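Local coordinates for AB hydrolase-1 domain-containing protein (Parabacteroides distasonis, PDB 4Q34) that probably hydrolyses ester bonds, as a putative esterase of the alpha/beta hydrolase family whose natural substrate is not known, at residues D9-F14 with Y35-K40; G31-V36 with G92-G97; G201-F206 with E225-P230. All coordinates share one frame; numbering follows the deposited sequence.

In the fold
Contacts 1 and 2 are neighbours in the fold, their centres about 16 Å apart, and both draw on strand 28-41. Contact 1 pairs its later half with strand 10-16 in the mixed sheet of the alpha/beta hydrolase fold; contact 2 sets its earlier half, residues 31-36, against the loop that follows strand 83-87. Tyr35 and Val36 belong to both, and both touch the second subunit, so this end of the sheet is also dimer surface. Contact 3 comes later in the chain, a separate two-stranded parallel sheet whose centre lies about 33 Å from that of contact 1 and 26 Å from that of contact 2. It touches neither, and no other subunit reaches it.

Contact 1. Residues D9-F14 with Y35-K40; sequences DEQGSF and YVFYQK
An antiparallel strand pair of the mixed alpha/beta hydrolase sheet joins residues 9-14 to residues 35-40, and a classic beta bulge closes one end: Asp9 and Glu10 both face Lys40. Lys40 O accepts from both backbone nitrogens, at 2.8 Å from Asp9 N and a longer 3.3 Å from Glu10 N. Gly12 with Tyr38 and Phe14 with Val36 continue the pairing as hydrogen-bonded pairs.

On the face carrying Glu10, Phe14, Val36, Tyr38 and Lys40, Tyr38 CG sits between its backbone N and carbonyl carbon (chi1 76°), and the ring reaches over the neighbouring strand. One ring face lies over the Gly12 backbone, with Gly12 N 3.5 Å above the plane toward the rim. Its hydroxyl donates to the anti lone pair of Glu10 OE2, 2.7 Å from Tyr38 OH, the carboxylate standing nearly perpendicular to the ring. Lys40 runs beside Glu10, but its salt bridge is long. Phe14 turns one face to Val36 CB, a CH-pi contact, and Lys166 adds a cation-pi interaction.

The opposite face meets the second subunit. Ser13 OG and Tyr35 OH both bond to Glu63 of that subunit. Gln11 NE2 hydrogen-bonds Gln39 OE1 of the second subunit, and Gln39 OE1 in turn accepts from Gln11 NE2 of that subunit. Within the chain these two glutamines lie side by side, their amide planes 41° apart, and Gln39 NE2 gives its hydrogen to Gln11 OE1 over 2.9 Å, the acceptor only 9° out of the Gln39 amide plane.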
ATOM      1  N   ASP A   9      -6.810  14.939  12.528  1.00 20.51           N
ATOM      2  CA  ASP A   9      -7.511  14.572  13.755  1.00 21.32           C
ATOM      3  C   ASP A   9      -7.408  13.048  14.018  1.00 20.63           C
ATOM      4  O   ASP A   9      -7.264  12.610  15.151  1.00 21.85           O
ATOM      5  CB  ASP A   9      -8.987  14.956  13.557  1.00 22.02           C
ATOM      6  CG  ASP A   9      -9.737  15.125  14.827  1.00 33.63           C
ATOM      7  OD1 ASP A   9      -9.117  15.213  15.912  1.00 33.38           O
ATOM      8  OD2 ASP A   9     -10.972  15.199  14.688  1.00 40.15           O
ATOM      9  N   GLU A  10      -7.408  12.279  12.937  0.67 19.52           N
ATOM     10  CA  GLU A  10      -7.417  10.825  13.015  0.67 18.82           C
ATOM     11  C   GLU A  10      -6.815  10.312  11.715  0.67 17.07           C
ATOM     12  O   GLU A  10      -7.064  10.855  10.638  0.67 16.83           O
ATOM     13  CB  GLU A  10      -8.857  10.284  13.193  0.67 19.44           C
ATOM     14  CG  GLU A  10      -9.006   8.805  13.534  0.67 25.58           C
ATOM     15  CD  GLU A  10     -10.487   8.359  13.688  0.67 26.93           C
ATOM     16  OE1 GLU A  10     -11.323   9.150  14.210  0.67 25.25           O
ATOM     17  OE2 GLU A  10     -10.803   7.206  13.297  0.67 25.11           O
ATOM     18  N   GLN A  11      -6.064   9.240  11.819  1.00 16.30           N
ATOM     19  CA  GLN A  11      -5.667   8.505  10.610  1.00 15.12           C
ATOM     20  C   GLN A  11      -5.395   7.073  10.930  1.00 16.79           C
ATOM     21  O   GLN A  11      -5.037   6.734  12.046  1.00 16.75           O
ATOM     22  CB  GLN A  11      -4.455   9.159   9.915  1.00 15.00           C
ATOM     23  CG  GLN A  11      -3.169   9.052  10.718  1.00 15.86           C
ATOM     24  CD  GLN A  11      -1.945   9.535   9.962  1.00 18.63           C
ATOM     25  OE1 GLN A  11      -2.038  10.438   9.112  1.00 18.55           O
ATOM     26  NE2 GLN A  11      -0.799   9.003  10.319  1.00 19.06           N
ATOM     27  N   GLY A  12      -5.468   6.229   9.907  1.00 17.34           N
ATOM     28  CA  GLY A  12      -5.237   4.837  10.146  1.00 18.07           C
ATOM     29  C   GLY A  12      -5.520   4.018   8.900  1.00 16.05           C
ATOM     30  O   GLY A  12      -5.722   4.570   7.811  1.00 16.45           O
ATOM     31  N   SER A  13      -5.547   2.704   9.076  1.00 17.22           N
ATOM     32  CA  SER A  13      -5.747   1.806   7.948  1.00 16.10           C
ATOM     33  C   SER A  13      -6.475   0.553   8.421  1.00 17.52           C
ATOM     34  O   SER A  13      -6.491   0.204   9.608  1.00 17.45           O
ATOM     35  CB  SER A  13      -4.420   1.414   7.338  1.00 16.23           C
ATOM     36  OG  SER A  13      -3.594   0.702   8.270  1.00 17.39           O
ATOM     37  N   PHE A  14      -7.091  -0.114   7.475  1.00 15.88           N
ATOM     38  CA  PHE A  14      -7.827  -1.358   7.775  1.00 15.92           C
ATOM     39  C   PHE A  14      -8.098  -2.107   6.511  1.00 17.74           C
ATOM     40  O   PHE A  14      -8.070  -1.523   5.438  1.00 16.88           O
ATOM     41  CB  PHE A  14      -9.155  -1.063   8.516  1.00 17.14           C
ATOM     42  CG  PHE A  14     -10.066  -0.069   7.818  1.00 16.93           C
ATOM     43  CD1 PHE A  14     -11.030  -0.496   6.902  1.00 17.50           C
ATOM     44  CD2 PHE A  14      -9.987   1.287   8.096  1.00 18.44           C
ATOM     45  CE1 PHE A  14     -11.905   0.380   6.296  1.00 18.92           C
ATOM     46  CE2 PHE A  14     -10.853   2.178   7.487  1.00 19.21           C
ATOM     47  CZ  PHE A  14     -11.806   1.735   6.561  1.00 18.66           C
ATOM     48  N   TYR A  35      -7.784  -2.859   0.871  1.00 14.88           N
ATOM     49  CA  TYR A  35      -7.006  -2.188   1.884  1.00 14.91           C
ATOM     50  C   TYR A  35      -7.319  -0.698   1.808  1.00 15.50           C
ATOM     51  O   TYR A  35      -7.429  -0.153   0.725  1.00 16.92           O
ATOM     52  CB  TYR A  35      -5.513  -2.404   1.706  1.00 15.90           C
ATOM     53  CG  TYR A  35      -4.645  -1.432   2.494  1.00 15.15           C
ATOM     54  CD1 TYR A  35      -4.245  -0.249   1.931  1.00 15.71           C
ATOM     55  CD2 TYR A  35      -4.216  -1.719   3.778  1.00 15.99           C
ATOM     56  CE1 TYR A  35      -3.428   0.647   2.619  1.00 17.03           C
ATOM     57  CE2 TYR A  35      -3.403  -0.835   4.491  1.00 16.31           C
ATOM     58  CZ  TYR A  35      -3.000   0.351   3.895  1.00 19.24           C
ATOM     59  OH  TYR A  35      -2.206   1.254   4.565  1.00 18.79           O
ATOM     60  N   VAL A  36      -7.492  -0.069   2.960  1.00 15.64           N
ATOM     61  CA  VAL A  36      -7.884   1.337   3.030  1.00 17.41           C
ATOM     62  C   VAL A  36      -6.959   2.112   3.968  1.00 17.36           C
ATOM     63  O   VAL A  36      -6.684   1.679   5.082  1.00 16.78           O
ATOM     64  CB  VAL A  36      -9.334   1.438   3.573  1.00 17.02           C
ATOM     65  CG1 VAL A  36      -9.774   2.902   3.638  1.00 18.87           C
ATOM     66  CG2 VAL A  36     -10.253   0.589   2.728  1.00 18.09           C
ATOM     67  N   PHE A  37      -6.491   3.278   3.528  1.00 15.59           N
ATOM     68  CA  PHE A  37      -5.806   4.205   4.429  1.00 16.99           C
ATOM     69  C   PHE A  37      -6.647   5.469   4.445  1.00 16.73           C
ATOM     70  O   PHE A  37      -7.058   5.944   3.384  1.00 16.02           O
ATOM     71  CB  PHE A  37      -4.396   4.515   3.920  1.00 18.36           C
ATOM     72  CG  PHE A  37      -3.660   5.505   4.771  1.00 16.93           C
ATOM     73  CD1 PHE A  37      -2.990   5.124   5.916  1.00 20.53           C
ATOM     74  CD2 PHE A  37      -3.608   6.845   4.389  1.00 18.85           C
ATOM     75  CE1 PHE A  37      -2.303   6.067   6.703  1.00 21.76           C
ATOM     76  CE2 PHE A  37      -2.917   7.779   5.163  1.00 19.38           C
ATOM     77  CZ  PHE A  37      -2.259   7.390   6.309  1.00 19.30           C
ATOM     78  N   TYR A  38      -6.903   6.029   5.628  1.00 16.64           N
ATOM     79  CA  TYR A  38      -7.794   7.159   5.727  1.00 16.55           C
ATOM     80  C   TYR A  38      -7.207   8.242   6.607  1.00 16.40           C
ATOM     81  O   TYR A  38      -6.422   7.984   7.520  1.00 15.29           O
ATOM     82  CB  TYR A  38      -9.192   6.751   6.246  1.00 18.11           C
ATOM     83  CG  TYR A  38      -9.195   6.488   7.744  1.00 18.59           C
ATOM     84  CD1 TYR A  38      -8.832   5.239   8.252  1.00 21.05           C
ATOM     85  CD2 TYR A  38      -9.477   7.511   8.653  1.00 24.46           C
ATOM     86  CE1 TYR A  38      -8.786   5.005   9.617  1.00 23.51           C
ATOM     87  CE2 TYR A  38      -9.433   7.280  10.012  1.00 24.09           C
ATOM     88  CZ  TYR A  38      -9.076   6.034  10.488  1.00 24.50           C
ATOM     89  OH  TYR A  38      -9.053   5.826  11.853  1.00 25.53           O
ATOM     90  N   GLN A  39      -7.615   9.469   6.328  1.00 17.05           N
ATOM     91  CA  GLN A  39      -7.254  10.592   7.204  1.00 18.43           C
ATOM     92  C   GLN A  39      -8.452  11.482   7.367  1.00 17.67           C
ATOM     93  O   GLN A  39      -9.129  11.804   6.372  1.00 16.74           O
ATOM     94  CB  GLN A  39      -6.103  11.378   6.537  1.00 18.18           C
ATOM     95  CG  GLN A  39      -4.839  10.575   6.319  1.00 17.16           C
ATOM     96  CD  GLN A  39      -3.712  11.403   5.762  1.00 18.58           C
ATOM     97  OE1 GLN A  39      -3.726  11.818   4.584  1.00 18.79           O
ATOM     98  NE2 GLN A  39      -2.694  11.598   6.572  1.00 18.97           N
ATOM     99  N   LYS A  40      -8.739  11.867   8.623  1.00 18.39           N
ATOM    100  CA  LYS A  40      -9.828  12.765   8.964  1.00 19.83           C
ATOM    101  C   LYS A  40      -9.204  14.073   9.438  1.00 18.35           C
ATOM    102  O   LYS A  40      -8.421  14.075  10.396  1.00 19.05           O
ATOM    103  CB  LYS A  40     -10.666  12.202  10.126  1.00 19.90           C
ATOM    104  CG  LYS A  40     -11.184  10.809   9.871  1.00 25.44           C
ATOM    105  CD  LYS A  40     -12.387  10.486  10.751  1.00 32.33           C
ATOM    106  CE  LYS A  40     -12.842   9.046  10.525  1.00 36.35           C
ATOM    107  NZ  LYS A  40     -13.759   8.563  11.601  1.00 37.52           N
TER

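Contact 2. Residues G31-V36 with G92-G97; sequences GDHAYV and GNAGRG
Tyr35 and Asn93 lie side by side where the first half of strand 28-41 runs against the loop after strand 83-87, a buried junction beside the hydrolase sheet, which also borders the second subunit. The Asn93 amide stands almost perpendicular to the Tyr35 ring, at 89°, with Asn93 ND2 3.4 Å above the ring plane toward the rim. Asn93 CB lies over the same face, 4.0 Å from the Tyr35 ring centroid, as a CH-pi contact. The amide oxygen, Asn93 OD1, bonds to the backbone N of Asn93 of the second subunit.

With CG between its backbone N and carbonyl carbon (chi1 48°), the His33 ring lies near the loop, its CE1 3.9 Å from Arg96 CB, while ND1 bonds to Arg142 of the second subunit. His33 NE2 lies 3.0 Å from a water that is also hydrogen-bonded to Asn93 O and Arg96 N. A second water, about 4.1 Å above the centre of the His33 ring, bridges His33 O and Ala94 O. Between these links Ala94 CB nestles against the strand, 3.4 Å from His33 O.

Direct backbone pairing comes from Asp32 N, which donates to Arg96 O over 3.0 Å; Arg96 is the centre of an inverse gamma turn. Asp32 OD2 holds Arg90 and Thr98, while Arg96 reaches Glu109 of the second subunit and its NE bonds directly to His30 O. Between residues 31-36 and 92-97 the other polar links found are the two waters, and both imidazole nitrogens have partners, which probably fixes the ring's rotation.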
ATOM      1  N   GLY A  31      -9.222 -13.680   2.243  1.00 17.97           N
ATOM      2  CA  GLY A  31      -8.739 -12.917   1.074  1.00 17.50           C
ATOM      3  C   GLY A  31      -9.799 -12.083   0.397  1.00 17.19           C
ATOM      4  O   GLY A  31     -10.968 -12.077   0.785  1.00 18.79           O
ATOM      5  N   ASP A  32      -9.408 -11.406  -0.672  1.00 17.13           N
ATOM      6  CA  ASP A  32     -10.321 -10.602  -1.488  1.00 17.19           C
ATOM      7  C   ASP A  32     -10.915  -9.312  -0.826  1.00 17.56           C
ATOM      8  O   ASP A  32     -11.853  -8.722  -1.339  1.00 17.09           O
ATOM      9  CB  ASP A  32     -11.426 -11.476  -2.128  1.00 17.80           C
ATOM     10  CG  ASP A  32     -10.913 -12.302  -3.328  1.00 19.39           C
ATOM     11  OD1 ASP A  32      -9.736 -12.122  -3.771  1.00 18.59           O
ATOM     12  OD2 ASP A  32     -11.709 -13.148  -3.815  1.00 18.59           O
ATOM     13  N   HIS A  33     -10.328  -8.883   0.288  1.00 16.14           N
ATOM     14  CA  HIS A  33     -10.657  -7.606   0.937  1.00 15.72           C
ATOM     15  C   HIS A  33      -9.994  -6.501   0.148  1.00 15.78           C
ATOM     16  O   HIS A  33      -9.062  -6.733  -0.656  1.00 16.94           O
ATOM     17  CB  HIS A  33     -10.110  -7.594   2.366  1.00 15.48           C
ATOM     18  CG  HIS A  33      -8.684  -8.050   2.431  1.00 16.89           C
ATOM     19  ND1 HIS A  33      -8.346  -9.384   2.483  1.00 16.38           N
ATOM     20  CD2 HIS A  33      -7.509  -7.369   2.331  1.00 16.69           C
ATOM     21  CE1 HIS A  33      -7.028  -9.501   2.454  1.00 17.32           C
ATOM     22  NE2 HIS A  33      -6.500  -8.294   2.367  1.00 16.68           N
ATOM     23  N   ALA A  34     -10.422  -5.275   0.397  1.00 16.27           N
ATOM     24  CA  ALA A  34      -9.667  -4.094  -0.024  1.00 16.47           C
ATOM     25  C   ALA A  34      -8.827  -3.650   1.159  1.00 16.68           C
ATOM     26  O   ALA A  34      -9.168  -3.968   2.329  1.00 16.37           O
ATOM     27  CB  ALA A  34     -10.618  -2.968  -0.429  1.00 16.81           C
ATOM     28  N   TYR A  35      -7.784  -2.859   0.871  1.00 14.88           N
ATOM     29  CA  TYR A  35      -7.006  -2.188   1.884  1.00 14.91           C
ATOM     30  C   TYR A  35      -7.319  -0.698   1.808  1.00 15.50           C
ATOM     31  O   TYR A  35      -7.429  -0.153   0.725  1.00 16.92           O
ATOM     32  CB  TYR A  35      -5.513  -2.404   1.706  1.00 15.90           C
ATOM     33  CG  TYR A  35      -4.645  -1.432   2.494  1.00 15.15           C
ATOM     34  CD1 TYR A  35      -4.245  -0.249   1.931  1.00 15.71           C
ATOM     35  CD2 TYR A  35      -4.216  -1.719   3.778  1.00 15.99           C
ATOM     36  CE1 TYR A  35      -3.428   0.647   2.619  1.00 17.03           C
ATOM     37  CE2 TYR A  35      -3.403  -0.835   4.491  1.00 16.31           C
ATOM     38  CZ  TYR A  35      -3.000   0.351   3.895  1.00 19.24           C
ATOM     39  OH  TYR A  35      -2.206   1.254   4.565  1.00 18.79           O
ATOM     40  N   VAL A  36      -7.492  -0.069   2.960  1.00 15.64           N
ATOM     41  CA  VAL A  36      -7.884   1.337   3.030  1.00 17.41           C
ATOM     42  C   VAL A  36      -6.959   2.112   3.968  1.00 17.36           C
ATOM     43  O   VAL A  36      -6.684   1.679   5.082  1.00 16.78           O
ATOM     44  CB  VAL A  36      -9.334   1.438   3.573  1.00 17.02           C
ATOM     45  CG1 VAL A  36      -9.774   2.902   3.638  1.00 18.87           C
ATOM     46  CG2 VAL A  36     -10.253   0.589   2.728  1.00 18.09           C
ATOM     47  N   GLY A  92      -2.047  -4.514  -4.982  1.00 15.09           N
ATOM     48  CA  GLY A  92      -1.130  -3.828  -4.043  1.00 14.91           C
ATOM     49  C   GLY A  92      -1.169  -4.427  -2.643  1.00 14.04           C
ATOM     50  O   GLY A  92      -1.024  -5.615  -2.511  1.00 16.03           O
ATOM     51  N   ASN A  93      -1.406  -3.580  -1.622  1.00 13.63           N
ATOM     52  CA  ASN A  93      -1.494  -4.044  -0.234  1.00 15.91           C
ATOM     53  C   ASN A  93      -2.651  -5.024   0.009  1.00 15.95           C
ATOM     54  O   ASN A  93      -2.671  -5.740   1.019  1.00 17.68           O
ATOM     55  CB  ASN A  93      -1.672  -2.848   0.679  1.00 16.34           C
ATOM     56  CG  ASN A  93      -0.415  -1.983   0.791  1.00 15.50           C
ATOM     57  OD1 ASN A  93       0.680  -2.384   0.436  1.00 16.38           O
ATOM     58  ND2 ASN A  93      -0.589  -0.784   1.348  1.00 16.48           N
ATOM     59  N   ALA A  94      -3.613  -5.033  -0.916  1.00 16.03           N
ATOM     60  CA  ALA A  94      -4.713  -6.020  -0.885  1.00 15.54           C
ATOM     61  C   ALA A  94      -4.404  -7.205  -1.774  1.00 16.11           C
ATOM     62  O   ALA A  94      -5.305  -7.788  -2.339  1.00 17.51           O
ATOM     63  CB  ALA A  94      -6.018  -5.366  -1.290  1.00 16.18           C
ATOM     64  N   GLY A  95      -3.126  -7.549  -1.893  1.00 16.28           N
ATOM     65  CA  GLY A  95      -2.682  -8.652  -2.766  1.00 17.66           C
ATOM     66  C   GLY A  95      -3.091 -10.038  -2.373  1.00 19.08           C
ATOM     67  O   GLY A  95      -2.937 -10.950  -3.161  1.00 18.12           O
ATOM     68  N   ARG A  96      -3.611 -10.217  -1.165  1.00 17.42           N
ATOM     69  CA  ARG A  96      -4.045 -11.529  -0.660  1.00 17.80           C
ATOM     70  C   ARG A  96      -5.403 -11.870  -1.275  1.00 19.52           C
ATOM     71  O   ARG A  96      -6.451 -11.727  -0.633  1.00 19.20           O
ATOM     72  CB  ARG A  96      -4.112 -11.527   0.873  1.00 18.09           C
ATOM     73  CG  ARG A  96      -4.401 -12.899   1.487  1.00 18.43           C
ATOM     74  CD  ARG A  96      -4.234 -12.785   2.958  1.00 16.05           C
ATOM     75  NE  ARG A  96      -4.449 -14.047   3.713  1.00 17.26           N
ATOM     76  CZ  ARG A  96      -3.530 -14.975   3.977  1.00 19.17           C
ATOM     77  NH1 ARG A  96      -2.303 -14.914   3.489  1.00 19.34           N
ATOM     78  NH2 ARG A  96      -3.853 -16.030   4.733  1.00 19.77           N
ATOM     79  N   GLY A  97      -5.368 -12.304  -2.536  1.00 19.32           N
ATOM     80  CA  GLY A  97      -6.570 -12.763  -3.245  1.00 20.19           C
ATOM     81  C   GLY A  97      -6.833 -14.216  -2.943  1.00 20.91           C
ATOM     82  O   GLY A  97      -6.022 -14.876  -2.316  1.00 24.09           O
TER
HETATM   83  O   HOH W   1      -3.622  -8.345   1.393  1.00 18.29           O
HETATM   84  O   HOH W   2      -7.748  -8.951  -1.715  1.00 18.39           O

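Contact 3. Residues G201-F206 with E225-P230; sequences GGAVPF and EGIEVP
Val204-Phe206 and Gly226-Val229 run parallel in register, their short axes 4.5 Å apart at closest and inclined by 40°, forming a small two-stranded sheet separate from the main hydrolase sheet. Backbone bonds zigzag across it: Val204 N to Glu225 O, Ile227 N to Val204 O, Phe206 N to Ile227 O, and Val229 N to Phe206 O.

Pro205 and Ile227 share one face. Pro205 CB packs 3.8 Å from Val229 CG1 and, more loosely, beside Ile227 CG1, while Ile227 CD1 reaches Ala203 CB at 4.2 Å. On the other face the Phe206 ring presents its edge to Gly226 CA and meets Trp272 of helix 257-277 edge to face.

The Glu225 chain bends at chi2 (67°), which turns CD toward the loop before the first strand. Glu225 OE2 accepts a hydrogen bond from Gly202 N at 2.9 Å, the donor standing 37° out of the carboxylate plane, and Val204 CG2 rests 3.7 Å from the same OE2. Glu225 OE1 makes a salt bridge to Arg265. The buried carboxylate is thus shared between a backbone N-H and an arginine, partners that would probably favour its charged form and that tie the Gly202 loop to helix 257-277.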
ATOM      1  N   GLY A 201     -14.021   3.921 -18.136  1.00 19.42           N
ATOM      2  CA  GLY A 201     -13.993   3.045 -19.302  1.00 20.26           C
ATOM      3  C   GLY A 201     -14.525   1.687 -18.891  1.00 22.74           C
ATOM      4  O   GLY A 201     -14.056   1.132 -17.902  1.00 21.68           O
ATOM      5  N   GLY A 202     -15.480   1.181 -19.651  1.00 22.48           N
ATOM      6  CA  GLY A 202     -15.978  -0.167 -19.497  1.00 22.69           C
ATOM      7  C   GLY A 202     -17.381  -0.230 -18.908  1.00 21.84           C
ATOM      8  O   GLY A 202     -17.738   0.574 -18.032  1.00 20.51           O
ATOM      9  N   ALA A 203     -18.141  -1.188 -19.425  1.00 20.79           N
ATOM     10  CA  ALA A 203     -19.418  -1.647 -18.880  1.00 21.04           C
ATOM     11  C   ALA A 203     -20.362  -0.493 -18.515  1.00 22.37           C
ATOM     12  O   ALA A 203     -20.839  -0.360 -17.362  1.00 22.26           O
ATOM     13  CB  ALA A 203     -19.181  -2.565 -17.712  1.00 21.02           C
ATOM     14  N   VAL A 204     -20.637   0.334 -19.506  1.00 21.02           N
ATOM     15  CA  VAL A 204     -21.539   1.472 -19.309  1.00 21.16           C
ATOM     16  C   VAL A 204     -22.964   0.928 -19.393  1.00 20.81           C
ATOM     17  O   VAL A 204     -23.313   0.313 -20.367  1.00 21.28           O
ATOM     18  CB  VAL A 204     -21.289   2.556 -20.362  1.00 22.01           C
ATOM     19  CG1 VAL A 204     -22.242   3.713 -20.154  1.00 20.99           C
ATOM     20  CG2 VAL A 204     -19.824   3.006 -20.320  1.00 24.64           C
ATOM     21  N   PRO A 205     -23.793   1.116 -18.348  1.00 19.23           N
ATOM     22  CA  PRO A 205     -25.069   0.459 -18.370  1.00 20.57           C
ATOM     23  C   PRO A 205     -26.173   1.233 -19.110  1.00 20.20           C
ATOM     24  O   PRO A 205     -26.454   2.388 -18.801  1.00 23.07           O
ATOM     25  CB  PRO A 205     -25.418   0.297 -16.872  1.00 20.46           C
ATOM     26  CG  PRO A 205     -24.778   1.486 -16.265  1.00 19.96           C
ATOM     27  CD  PRO A 205     -23.501   1.701 -17.034  1.00 19.91           C
ATOM     28  N   PHE A 206     -26.793   0.574 -20.065  1.00 21.05           N
ATOM     29  CA  PHE A 206     -27.943   1.094 -20.771  1.00 20.81           C
ATOM     30  C   PHE A 206     -29.146   0.144 -20.616  1.00 21.46           C
ATOM     31  O   PHE A 206     -28.953  -1.072 -20.407  1.00 22.97           O
ATOM     32  CB  PHE A 206     -27.608   1.235 -22.249  1.00 22.04           C
ATOM     33  CG  PHE A 206     -26.614   2.315 -22.544  1.00 21.74           C
ATOM     34  CD1 PHE A 206     -25.268   2.051 -22.539  1.00 22.09           C
ATOM     35  CD2 PHE A 206     -27.050   3.582 -22.865  1.00 24.31           C
ATOM     36  CE1 PHE A 206     -24.346   3.045 -22.838  1.00 24.32           C
ATOM     37  CE2 PHE A 206     -26.129   4.598 -23.119  1.00 23.37           C
ATOM     38  CZ  PHE A 206     -24.784   4.320 -23.126  1.00 21.25           C
ATOM     39  N   GLU A 225     -18.273  -2.279 -24.785  1.00 34.79           N
ATOM     40  CA  GLU A 225     -18.138  -1.108 -23.898  0.67 28.94           C
ATOM     41  C   GLU A 225     -19.414  -0.796 -23.141  1.00 30.37           C
ATOM     42  O   GLU A 225     -19.365  -0.411 -21.997  1.00 37.19           O
ATOM     43  CB  GLU A 225     -17.776   0.128 -24.717  0.67 28.60           C
ATOM     44  CG  GLU A 225     -17.698   1.432 -23.929  0.67 28.25           C
ATOM     45  CD  GLU A 225     -16.555   1.482 -22.935  0.67 26.92           C
ATOM     46  OE1 GLU A 225     -15.573   0.703 -23.101  0.67 25.07           O
ATOM     47  OE2 GLU A 225     -16.610   2.349 -22.020  0.67 21.93           O
ATOM     48  N   GLY A 226     -20.539  -0.885 -23.817  1.00 27.33           N
ATOM     49  CA  GLY A 226     -21.836  -0.747 -23.140  1.00 30.91           C
ATOM     50  C   GLY A 226     -22.374  -2.121 -22.776  1.00 26.91           C
ATOM     51  O   GLY A 226     -22.116  -3.101 -23.491  1.00 27.52           O
ATOM     52  N   ILE A 227     -23.149  -2.196 -21.696  1.00 25.60           N
ATOM     53  CA  ILE A 227     -23.879  -3.411 -21.342  1.00 23.63           C
ATOM     54  C   ILE A 227     -25.360  -3.102 -21.171  1.00 24.74           C
ATOM     55  O   ILE A 227     -25.741  -1.972 -20.893  1.00 25.15           O
ATOM     56  CB  ILE A 227     -23.345  -4.057 -20.054  1.00 24.96           C
ATOM     57  CG1 ILE A 227     -23.432  -3.080 -18.862  1.00 27.13           C
ATOM     58  CG2 ILE A 227     -21.922  -4.540 -20.279  1.00 27.29           C
ATOM     59  CD1 ILE A 227     -23.169  -3.721 -17.507  1.00 28.94           C
ATOM     60  N   GLU A 228     -26.188  -4.098 -21.382  1.00 23.36           N
ATOM     61  CA  GLU A 228     -27.618  -3.958 -21.246  1.00 24.24           C
ATOM     62  C   GLU A 228     -28.002  -4.393 -19.838  1.00 27.51           C
ATOM     63  O   GLU A 228     -27.529  -5.432 -19.348  1.00 27.57           O
ATOM     64  CB  GLU A 228     -28.345  -4.769 -22.314  1.00 28.37           C
ATOM     65  CG  GLU A 228     -28.278  -4.144 -23.696  1.00 29.94           C
ATOM     66  CD  GLU A 228     -29.000  -4.976 -24.746  1.00 39.64           C
ATOM     67  OE1 GLU A 228     -28.468  -6.040 -25.104  1.00 47.78           O
ATOM     68  OE2 GLU A 228     -30.095  -4.587 -25.196  1.00 34.87           O
ATOM     69  N   VAL A 229     -28.819  -3.571 -19.180  1.00 23.98           N
ATOM     70  CA  VAL A 229     -29.318  -3.857 -17.823  1.00 24.98           C
ATOM     71  C   VAL A 229     -30.834  -3.637 -17.815  1.00 23.77           C
ATOM     72  O   VAL A 229     -31.364  -2.914 -18.648  1.00 23.10           O
ATOM     73  CB  VAL A 229     -28.648  -2.974 -16.757  1.00 23.18           C
ATOM     74  CG1 VAL A 229     -27.122  -3.060 -16.844  1.00 22.49           C
ATOM     75  CG2 VAL A 229     -29.065  -1.509 -16.891  1.00 22.91           C
ATOM     76  N   PRO A 230     -31.551  -4.261 -16.883  1.00 21.78           N
ATOM     77  CA  PRO A 230     -32.987  -4.008 -16.836  1.00 21.55           C
ATOM     78  C   PRO A 230     -33.297  -2.520 -16.578  1.00 20.39           C
ATOM     79  O   PRO A 230     -32.491  -1.822 -15.946  1.00 20.47           O
ATOM     80  CB  PRO A 230     -33.465  -4.853 -15.614  1.00 23.17           C
ATOM     81  CG  PRO A 230     -32.376  -5.883 -15.443  1.00 24.43           C
ATOM     82  CD  PRO A 230     -31.108  -5.216 -15.833  1.00 24.47           C
TER